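Local coordinates for gifsy-2 prophage ATP-binding sugar transporter-like protein (Salmonella typhimurium LT2, PDB 2PP6) that is of unproven function, possibly binding ATP, and folds as a small antiparallel beta barrel preceded by a long N-terminal helix, at residues A[77-82]-A[89-94]; A[54-59]-A[83-88]; A[27-32]-A[66-71]. All blocks are in the same frame, centred on the assembly; numbering follows the deposited sequence.

All three interactions lie in the six-stranded antiparallel barrel, interactions 1 and 3 as strand pairings of its wall, interaction 2 as side-chain contact at the hairpin tip. Interaction 1 pairs the two strands of the hairpin 75-85/88-95. Interaction 2, whose centre is about 10 Å away, covers the turn end of that hairpin with strand 53-57, the other neighbour of 88-95. Interaction 3, about 9 Å from interaction 1 and 14 Å from interaction 2 between centres, joins the first and last strands in sheet order, 25-29 and 69-72. Along the chain interaction 3 closes before interaction 1 opens, whereas interaction 2 alternates with both. Strand 69-72 also borders 75-85, so the closing seam continues into the hairpin.

Interaction 1: A[77-82]-A[89-94]; sequences FTVTRI and PQLTLE
The Phe-77 ring meets strand 88-95 obliquely, its CD2 lying 3.7 Å from Glu-94 C and 3.8 Å from Leu-93 CB, and the Phe-77 and Leu-93 side chains cross at about a right angle. The poorly ordered Arg-81 guanidinium has Thr-80 OG1 above one face, nearer its edge than its middle. Both residues belong to the antiparallel hairpin of strands 75-85 and 88-95, part of the barrel wall. The axes of the segments 77-82 and 89-94 make 135°, evidence of a strong twist. Thr-78 and Glu-94 form a hydrogen-bonded pair, with Thr-78 N to Glu-94 O at 2.8 Å and Glu-94 N to Thr-78 O at 2.9 Å. Beyond Val-79 the register slips: Thr-80 and Arg-81 both face Thr-92, consistent with a classic beta bulge, since Thr-80 N bonds Thr-92 O, Thr-92 N bonds Arg-81 O at 3.0 Å, and Thr-80 has near-helical backbone angles. On the face carrying Val-79, Ile-82, Leu-91 and Leu-93, Val-79 CG2 touches both leucines, 3.6 Å from Leu-93 CD2 and 3.8 Å from Leu-91 CD1. Ile-82 lies alongside Leu-91. Val-70 and Leu-72 of strand 69-72 extend this apolar layer. Thr-92 O is gripped twice by Thr-80: N approaches nearly along the C=O axis, while OG1, placed between N and the carbonyl carbon (chi1 67°), donates from above the carbonyl plane at 3.3 Å.

Interaction 2: A[54-59]-A[83-88]; sequences NVVVFS and RRFNGK
Lys-88 brings the far part of its aliphatic chain, CD and CE, over one face of the Phe-58 ring, with CD over the ring centre, 4.2 Å from the centroid and only 6° off the normal. This is a CH-pi contact, and the torsions explain it. CG stands anti to the carbonyl carbon (chi1 -61°), the next two torsions keep the chain extended, and a bend at chi4 (62°) swings NZ off-centre, 4.8 Å from the centroid of the Phe-58 ring. The resulting cation-pi contact is off-centre, and the ammonium also has a long, weak ion pair with Asp-16 of helix 2-23. On the Phe-58 side the CB bond points away from 83-88, yet the ring turns back to face the lysine, with Val-56 O in plane at its edge; Ile-19 and Ala-20 of the same helix touch this ring too. Lys-88 ends a type I' beta turn begun by Phe-85, closed by reciprocal backbone bonds between these two residues, and so stands at the tip of the hairpin 75-85/88-95, beside barrel strand 53-57. Along the way Lys-88 CD passes 3.6 Å from Val-57 O, and Lys-88 CB lies 4.2 Å from Val-56 CG2. Phe-85 CD2 approaches Val-56 CG1 loosely, at 4.4 Å. Leu-42 touches both of these side chains.

Interaction 3: A[27-32]-A[66-71]; sequences VNINGT and RGDRVV
Strands 25-29 and 69-72, first and last in sheet order, pair here and close the barrel; the axes of the short segments 27-29 and 69-71 run antiparallel at 168° and approach to 4.8 Å. Asn-28 and Val-71 make the hydrogen-bonded pair, with Val-71 N to Asn-28 O at 2.8 Å and a longer return bond from Asn-28 N to Val-71 O at 3.3 Å. Next to them, Ile-29 and Val-70 form the non-hydrogen-bonded pair. Their side chains lie side by side pointing the same way, Ile-29 CG1 3.9 Å from Val-70 CG2, on the face where Leu-91 and Leu-93 of strand 88-95 pack against them. Past Ile-29 the chain enters a type I' turn ending at Thr-32, with Asn-30 and Gly-31 at its corners, both at positive phi. Asn-30 holds CG anti to its backbone N, and its amide stacks on the carboxylate of Asp-68, the planes 8° apart and Asn-30 CG 3.6 Å from Asp-68 OD1. Asp-68 OD2 is in turn hydrogen-bonded by Arg-65 N. Asn-28 has a double role: ND2 bonds Asp-33, while OD1 accepts a weak bond from Gly-31 N. Asn-30 N bonds Arg-69 O at 3.0 Å, nearly straight at 171°. A water bridges the seam, donating to Asn-28 OD1 and to Arg-69 O, each at 2.8 Å.

Interaction 1: A[77-82]-A[89-94]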
loop_
_atom_site.group_PDB
_atom_site.type_symbol
_atom_site.label_atom_id
_atom_site.label_comp_id
_atom_site.label_asym_id
_atom_site.label_seq_id
_atom_site.Cartn_x
_atom_site.Cartn_y
_atom_site.Cartn_z
ATOM N N PHE A 77 25.605 24.212 -5.838
ATOM C CA PHE A 77 24.487 24.565 -6.690
ATOM C C PHE A 77 23.692 25.672 -6.037
ATOM O O PHE A 77 23.935 26.043 -4.896
ATOM C CB PHE A 77 23.540 23.373 -6.895
ATOM C CG PHE A 77 24.163 22.190 -7.581
ATOM C CD1 PHE A 77 24.928 21.267 -6.865
ATOM C CD2 PHE A 77 23.928 21.956 -8.934
ATOM C CE1 PHE A 77 25.445 20.118 -7.484
ATOM C CE2 PHE A 77 24.440 20.806 -9.570
ATOM C CZ PHE A 77 25.199 19.887 -8.841
ATOM N N THR A 78 22.728 26.197 -6.775
ATOM C CA THR A 78 21.865 27.239 -6.263
ATOM C C THR A 78 20.438 26.828 -6.608
ATOM O O THR A 78 20.143 26.416 -7.732
ATOM C CB THR A 78 22.215 28.610 -6.891
ATOM O OG1 THR A 78 23.545 28.973 -6.500
ATOM C CG2 THR A 78 21.258 29.695 -6.419
ATOM N N VAL A 79 19.569 26.890 -5.612
ATOM C CA VAL A 79 18.181 26.540 -5.803
ATOM C C VAL A 79 17.538 27.689 -6.563
ATOM O O VAL A 79 17.293 28.760 -5.998
ATOM C CB VAL A 79 17.465 26.355 -4.449
ATOM C CG1 VAL A 79 15.959 26.234 -4.668
ATOM C CG2 VAL A 79 18.000 25.128 -3.750
ATOM N N THR A 80 17.272 27.457 -7.845
ATOM C CA THR A 80 16.660 28.470 -8.693
ATOM C C THR A 80 15.137 28.478 -8.602
ATOM O O THR A 80 14.525 29.522 -8.778
ATOM C CB THR A 80 17.080 28.288 -10.156
ATOM O OG1 THR A 80 16.525 27.072 -10.675
ATOM C CG2 THR A 80 18.590 28.228 -10.249
ATOM N N ARG A 81 14.523 27.328 -8.340
ATOM C CA ARG A 81 13.070 27.277 -8.199
ATOM C C ARG A 81 12.626 26.121 -7.314
ATOM O O ARG A 81 13.339 25.140 -7.152
ATOM C CB ARG A 81 12.381 27.198 -9.565
ATOM C CG ARG A 81 12.318 25.829 -10.181
ATOM C CD ARG A 81 11.698 25.881 -11.577
ATOM N NE ARG A 81 12.573 26.514 -12.566
ATOM C CZ ARG A 81 12.691 27.828 -12.748
ATOM N NH1 ARG A 81 11.984 28.677 -12.010
ATOM N NH2 ARG A 81 13.526 28.296 -13.667
ATOM N N ILE A 82 11.429 26.235 -6.756
ATOM C CA ILE A 82 10.922 25.222 -5.843
ATOM C C ILE A 82 9.484 24.786 -6.111
ATOM O O ILE A 82 8.555 25.573 -5.986
ATOM C CB ILE A 82 11.030 25.755 -4.384
ATOM C CG1 ILE A 82 12.496 25.720 -3.926
ATOM C CG2 ILE A 82 10.108 24.989 -3.460
ATOM C CD1 ILE A 82 12.731 26.289 -2.528
ATOM N N PRO A 89 9.455 19.414 -1.045
ATOM C CA PRO A 89 10.182 20.384 -1.860
ATOM C C PRO A 89 10.914 19.762 -3.041
ATOM O O PRO A 89 11.759 18.902 -2.871
ATOM C CB PRO A 89 11.175 20.996 -0.871
ATOM C CG PRO A 89 10.525 20.794 0.450
ATOM C CD PRO A 89 9.957 19.408 0.332
ATOM N N GLN A 90 10.577 20.174 -4.248
ATOM C CA GLN A 90 11.306 19.669 -5.388
ATOM C C GLN A 90 12.147 20.856 -5.829
ATOM O O GLN A 90 11.603 21.845 -6.305
ATOM C CB GLN A 90 10.386 19.254 -6.512
ATOM C CG GLN A 90 11.183 19.055 -7.757
ATOM C CD GLN A 90 10.380 18.480 -8.860
ATOM O OE1 GLN A 90 10.042 17.304 -8.840
ATOM N NE2 GLN A 90 10.052 19.307 -9.845
ATOM N N LEU A 91 13.465 20.750 -5.665
ATOM C CA LEU A 91 14.369 21.837 -6.001
ATOM C C LEU A 91 15.058 21.759 -7.367
ATOM O O LEU A 91 15.512 20.695 -7.807
ATOM C CB LEU A 91 15.446 21.946 -4.921
ATOM C CG LEU A 91 15.015 21.748 -3.463
ATOM C CD1 LEU A 91 16.223 21.972 -2.539
ATOM C CD2 LEU A 91 13.888 22.703 -3.109
ATOM N N THR A 92 15.126 22.904 -8.038
ATOM C CA THR A 92 15.811 22.985 -9.317
ATOM C C THR A 92 17.125 23.650 -8.954
ATOM O O THR A 92 17.141 24.775 -8.446
ATOM C CB THR A 92 15.057 23.849 -10.338
ATOM O OG1 THR A 92 13.845 23.186 -10.719
ATOM C CG2 THR A 92 15.919 24.077 -11.574
ATOM N N LEU A 93 18.217 22.934 -9.206
ATOM C CA LEU A 93 19.550 23.402 -8.863
ATOM C C LEU A 93 20.420 23.726 -10.063
ATOM O O LEU A 93 20.449 22.976 -11.043
ATOM C CB LEU A 93 20.265 22.330 -8.052
ATOM C CG LEU A 93 19.466 21.549 -7.027
ATOM C CD1 LEU A 93 20.307 20.409 -6.481
ATOM C CD2 LEU A 93 19.052 22.480 -5.920
ATOM N N GLU A 94 21.152 24.832 -9.958
ATOM C CA GLU A 94 22.068 25.256 -11.011
ATOM C C GLU A 94 23.500 25.316 -10.475
ATOM O O GLU A 94 23.724 25.731 -9.334
ATOM C CB GLU A 94 21.655 26.627 -11.558
ATOM C CG GLU A 94 20.295 26.627 -12.249
ATOM C CD GLU A 94 20.214 25.660 -13.423
ATOM O OE1 GLU A 94 19.098 25.455 -13.950
ATOM O OE2 GLU A 94 21.261 25.108 -13.824
#

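Interaction 2: A[54-59]-A[83-88]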
loop_
_atom_site.group_PDB
_atom_site.type_symbol
_atom_site.label_atom_id
_atom_site.label_comp_id
_atom_site.label_asym_id
_atom_site.label_seq_id
_atom_site.Cartn_x
_atom_site.Cartn_y
_atom_site.Cartn_z
ATOM N N ASN A 54 17.690 18.220 -10.644
ATOM C CA ASN A 54 16.400 18.278 -9.958
ATOM C C ASN A 54 16.300 17.232 -8.841
ATOM O O ASN A 54 16.613 16.069 -9.052
ATOM C CB ASN A 54 15.285 18.074 -10.978
ATOM C CG ASN A 54 14.127 18.998 -10.742
ATOM O OD1 ASN A 54 13.278 18.737 -9.896
ATOM N ND2 ASN A 54 14.098 20.105 -11.471
ATOM N N VAL A 55 15.867 17.634 -7.650
ATOM C CA VAL A 55 15.780 16.687 -6.536
ATOM C C VAL A 55 14.660 17.019 -5.569
ATOM O O VAL A 55 14.287 18.181 -5.429
ATOM C CB VAL A 55 17.060 16.702 -5.699
ATOM C CG1 VAL A 55 18.277 16.643 -6.601
ATOM C CG2 VAL A 55 17.087 17.956 -4.834
ATOM N N VAL A 56 14.119 16.010 -4.893
ATOM C CA VAL A 56 13.092 16.304 -3.908
ATOM C C VAL A 56 13.663 16.009 -2.513
ATOM O O VAL A 56 14.384 15.034 -2.311
ATOM C CB VAL A 56 11.772 15.543 -4.185
ATOM C CG1 VAL A 56 11.833 14.882 -5.518
ATOM C CG2 VAL A 56 11.475 14.590 -3.086
ATOM N N VAL A 57 13.365 16.894 -1.568
ATOM C CA VAL A 57 13.870 16.817 -0.206
ATOM C C VAL A 57 13.037 15.959 0.731
ATOM O O VAL A 57 11.874 16.256 0.988
ATOM C CB VAL A 57 13.978 18.242 0.378
ATOM C CG1 VAL A 57 14.615 18.206 1.764
ATOM C CG2 VAL A 57 14.796 19.100 -0.556
ATOM N N PHE A 58 13.639 14.912 1.278
ATOM C CA PHE A 58 12.904 14.032 2.178
ATOM C C PHE A 58 13.004 14.349 3.666
ATOM O O PHE A 58 12.044 14.150 4.400
ATOM C CB PHE A 58 13.303 12.584 1.929
ATOM C CG PHE A 58 12.632 11.974 0.726
ATOM C CD1 PHE A 58 11.747 10.923 0.871
ATOM C CD2 PHE A 58 12.880 12.467 -0.556
ATOM C CE1 PHE A 58 11.112 10.367 -0.245
ATOM C CE2 PHE A 58 12.255 11.914 -1.673
ATOM C CZ PHE A 58 11.370 10.867 -1.521
ATOM N N SER A 59 14.141 14.857 4.116
ATOM C CA SER A 59 14.307 15.182 5.527
ATOM C C SER A 59 13.292 16.250 5.929
ATOM O O SER A 59 12.956 17.128 5.125
ATOM C CB SER A 59 15.725 15.687 5.770
ATOM O OG SER A 59 16.668 14.724 5.342
ATOM N N ARG A 83 9.294 23.528 -6.471
ATOM C CA ARG A 83 7.945 23.024 -6.715
ATOM C C ARG A 83 7.511 22.074 -5.605
ATOM O O ARG A 83 8.135 21.986 -4.553
ATOM C CB ARG A 83 7.890 22.300 -8.049
ATOM C CG ARG A 83 8.034 23.233 -9.194
ATOM C CD ARG A 83 8.755 22.586 -10.337
ATOM N NE ARG A 83 9.033 23.579 -11.365
ATOM C CZ ARG A 83 9.797 23.360 -12.428
ATOM N NH1 ARG A 83 10.366 22.168 -12.599
ATOM N NH2 ARG A 83 9.982 24.330 -13.319
ATOM N N ARG A 84 6.418 21.372 -5.830
ATOM C CA ARG A 84 5.966 20.432 -4.841
ATOM C C ARG A 84 5.869 19.070 -5.484
ATOM O O ARG A 84 5.545 18.938 -6.673
ATOM C CB ARG A 84 4.618 20.858 -4.266
ATOM C CG ARG A 84 4.713 21.288 -2.818
ATOM C CD ARG A 84 5.651 22.471 -2.663
ATOM N NE ARG A 84 6.371 22.440 -1.392
ATOM C CZ ARG A 84 7.155 23.421 -0.955
ATOM N NH1 ARG A 84 7.316 24.515 -1.690
ATOM N NH2 ARG A 84 7.790 23.301 0.204
ATOM N N PHE A 85 6.203 18.055 -4.705
ATOM C CA PHE A 85 6.129 16.693 -5.181
ATOM C C PHE A 85 5.528 15.936 -4.017
ATOM O O PHE A 85 6.230 15.564 -3.076
ATOM C CB PHE A 85 7.514 16.152 -5.504
ATOM C CG PHE A 85 7.486 14.803 -6.135
ATOM C CD1 PHE A 85 7.277 14.670 -7.498
ATOM C CD2 PHE A 85 7.638 13.656 -5.362
ATOM C CE1 PHE A 85 7.219 13.409 -8.094
ATOM C CE2 PHE A 85 7.582 12.390 -5.941
ATOM C CZ PHE A 85 7.371 12.266 -7.314
ATOM N N ASN A 86 4.215 15.733 -4.082
ATOM C CA ASN A 86 3.487 15.047 -3.027
ATOM C C ASN A 86 3.806 15.741 -1.715
ATOM O O ASN A 86 4.085 15.095 -0.697
ATOM C CB ASN A 86 3.895 13.579 -2.961
ATOM C CG ASN A 86 3.697 12.868 -4.280
ATOM O OD1 ASN A 86 4.297 13.230 -5.292
ATOM N ND2 ASN A 86 2.841 11.860 -4.283
ATOM N N GLY A 87 3.785 17.072 -1.760
ATOM C CA GLY A 87 4.041 17.865 -0.575
ATOM C C GLY A 87 5.491 18.029 -0.172
ATOM O O GLY A 87 5.763 18.586 0.886
ATOM N N LYS A 88 6.428 17.542 -0.981
ATOM C CA LYS A 88 7.832 17.695 -0.646
ATOM C C LYS A 88 8.515 18.657 -1.578
ATOM O O LYS A 88 8.222 18.734 -2.762
ATOM C CB LYS A 88 8.557 16.367 -0.691
ATOM C CG LYS A 88 8.014 15.389 0.283
ATOM C CD LYS A 88 8.976 14.261 0.472
ATOM C CE LYS A 88 8.235 13.017 0.848
ATOM N NZ LYS A 88 7.317 12.674 -0.277
#

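Interaction 3: A[27-32]-A[66-71]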
loop_
_atom_site.group_PDB
_atom_site.type_symbol
_atom_site.label_atom_id
_atom_site.label_comp_id
_atom_site.label_asym_id
_atom_site.label_seq_id
_atom_site.Cartn_x
_atom_site.Cartn_y
_atom_site.Cartn_z
ATOM N N VAL A 27 23.108 15.457 1.671
ATOM C CA VAL A 27 23.418 16.701 1.008
ATOM C C VAL A 27 23.307 17.880 1.960
ATOM O O VAL A 27 22.562 17.826 2.935
ATOM C CB VAL A 27 22.447 16.844 -0.196
ATOM C CG1 VAL A 27 21.514 18.035 -0.020
ATOM C CG2 VAL A 27 23.219 16.892 -1.468
ATOM N N ASN A 28 24.047 18.946 1.684
ATOM C CA ASN A 28 24.001 20.107 2.548
ATOM C C ASN A 28 23.260 21.244 1.868
ATOM O O ASN A 28 23.640 21.667 0.776
ATOM C CB ASN A 28 25.421 20.544 2.923
ATOM C CG ASN A 28 25.437 21.601 4.014
ATOM O OD1 ASN A 28 25.079 22.763 3.783
ATOM N ND2 ASN A 28 25.850 21.201 5.219
ATOM N N ILE A 29 22.195 21.718 2.518
ATOM C CA ILE A 29 21.375 22.817 2.014
ATOM C C ILE A 29 21.413 23.963 3.005
ATOM O O ILE A 29 21.001 23.827 4.142
ATOM C CB ILE A 29 19.917 22.396 1.824
ATOM C CG1 ILE A 29 19.820 21.360 0.692
ATOM C CG2 ILE A 29 19.066 23.620 1.540
ATOM C CD1 ILE A 29 18.393 20.966 0.311
ATOM N N ASN A 30 21.911 25.102 2.554
ATOM C CA ASN A 30 22.043 26.274 3.397
ATOM C C ASN A 30 22.586 25.973 4.793
ATOM O O ASN A 30 22.058 26.439 5.793
ATOM C CB ASN A 30 20.718 27.012 3.507
ATOM C CG ASN A 30 20.909 28.426 3.964
ATOM O OD1 ASN A 30 21.820 29.107 3.497
ATOM N ND2 ASN A 30 20.063 28.885 4.874
ATOM N N GLY A 31 23.647 25.184 4.860
ATOM C CA GLY A 31 24.247 24.886 6.149
ATOM C C GLY A 31 23.694 23.705 6.917
ATOM O O GLY A 31 24.248 23.362 7.954
ATOM N N THR A 32 22.617 23.090 6.431
ATOM C CA THR A 32 22.025 21.944 7.112
ATOM C C THR A 32 22.121 20.672 6.270
ATOM O O THR A 32 21.776 20.665 5.087
ATOM C CB THR A 32 20.528 22.171 7.418
ATOM O OG1 THR A 32 20.329 23.457 8.012
ATOM C CG2 THR A 32 20.029 21.117 8.375
ATOM N N ARG A 66 14.781 29.628 -2.517
ATOM C CA ARG A 66 15.428 30.079 -3.736
ATOM C C ARG A 66 16.609 30.913 -3.231
ATOM O O ARG A 66 16.441 31.744 -2.342
ATOM C CB ARG A 66 14.464 30.928 -4.563
ATOM C CG ARG A 66 13.396 30.126 -5.280
ATOM C CD ARG A 66 12.022 30.715 -5.060
ATOM N NE ARG A 66 11.900 32.062 -5.602
ATOM C CZ ARG A 66 11.175 33.024 -5.041
ATOM N NH1 ARG A 66 10.510 32.786 -3.914
ATOM N NH2 ARG A 66 11.103 34.221 -5.609
ATOM N N GLY A 67 17.802 30.666 -3.760
ATOM C CA GLY A 67 18.965 31.406 -3.302
ATOM C C GLY A 67 19.964 30.485 -2.622
ATOM O O GLY A 67 21.166 30.540 -2.922
ATOM N N ASP A 68 19.455 29.641 -1.712
ATOM C CA ASP A 68 20.250 28.652 -0.965
ATOM C C ASP A 68 21.301 27.959 -1.800
ATOM O O ASP A 68 21.060 27.592 -2.953
ATOM C CB ASP A 68 19.362 27.539 -0.402
ATOM C CG ASP A 68 18.512 27.987 0.762
ATOM O OD1 ASP A 68 18.651 29.150 1.192
ATOM O OD2 ASP A 68 17.709 27.165 1.251
ATOM N N ARG A 69 22.474 27.780 -1.203
ATOM C CA ARG A 69 23.540 27.074 -1.879
ATOM C C ARG A 69 23.370 25.642 -1.402
ATOM O O ARG A 69 23.077 25.390 -0.224
ATOM C CB ARG A 69 24.920 27.618 -1.504
ATOM C CG ARG A 69 25.253 27.679 -0.025
ATOM C CD ARG A 69 26.677 28.218 0.135
ATOM N NE ARG A 69 26.926 28.854 1.431
ATOM C CZ ARG A 69 27.998 29.600 1.704
ATOM N NH1 ARG A 69 28.927 29.805 0.774
ATOM N NH2 ARG A 69 28.138 30.148 2.908
ATOM N N VAL A 70 23.530 24.707 -2.327
ATOM C CA VAL A 70 23.366 23.302 -2.032
ATOM C C VAL A 70 24.613 22.552 -2.424
ATOM O O VAL A 70 24.986 22.577 -3.589
ATOM C CB VAL A 70 22.202 22.723 -2.846
ATOM C CG1 VAL A 70 22.118 21.217 -2.635
ATOM C CG2 VAL A 70 20.913 23.419 -2.465
ATOM N N VAL A 71 25.271 21.886 -1.479
ATOM C CA VAL A 71 26.450 21.115 -1.848
ATOM C C VAL A 71 26.004 19.692 -2.116
ATOM O O VAL A 71 25.529 18.997 -1.217
ATOM C CB VAL A 71 27.503 21.080 -0.747
ATOM C CG1 VAL A 71 28.681 20.238 -1.213
ATOM C CG2 VAL A 71 27.943 22.495 -0.402
HETATM O O HOH W 1 24.858 24.820 1.839
#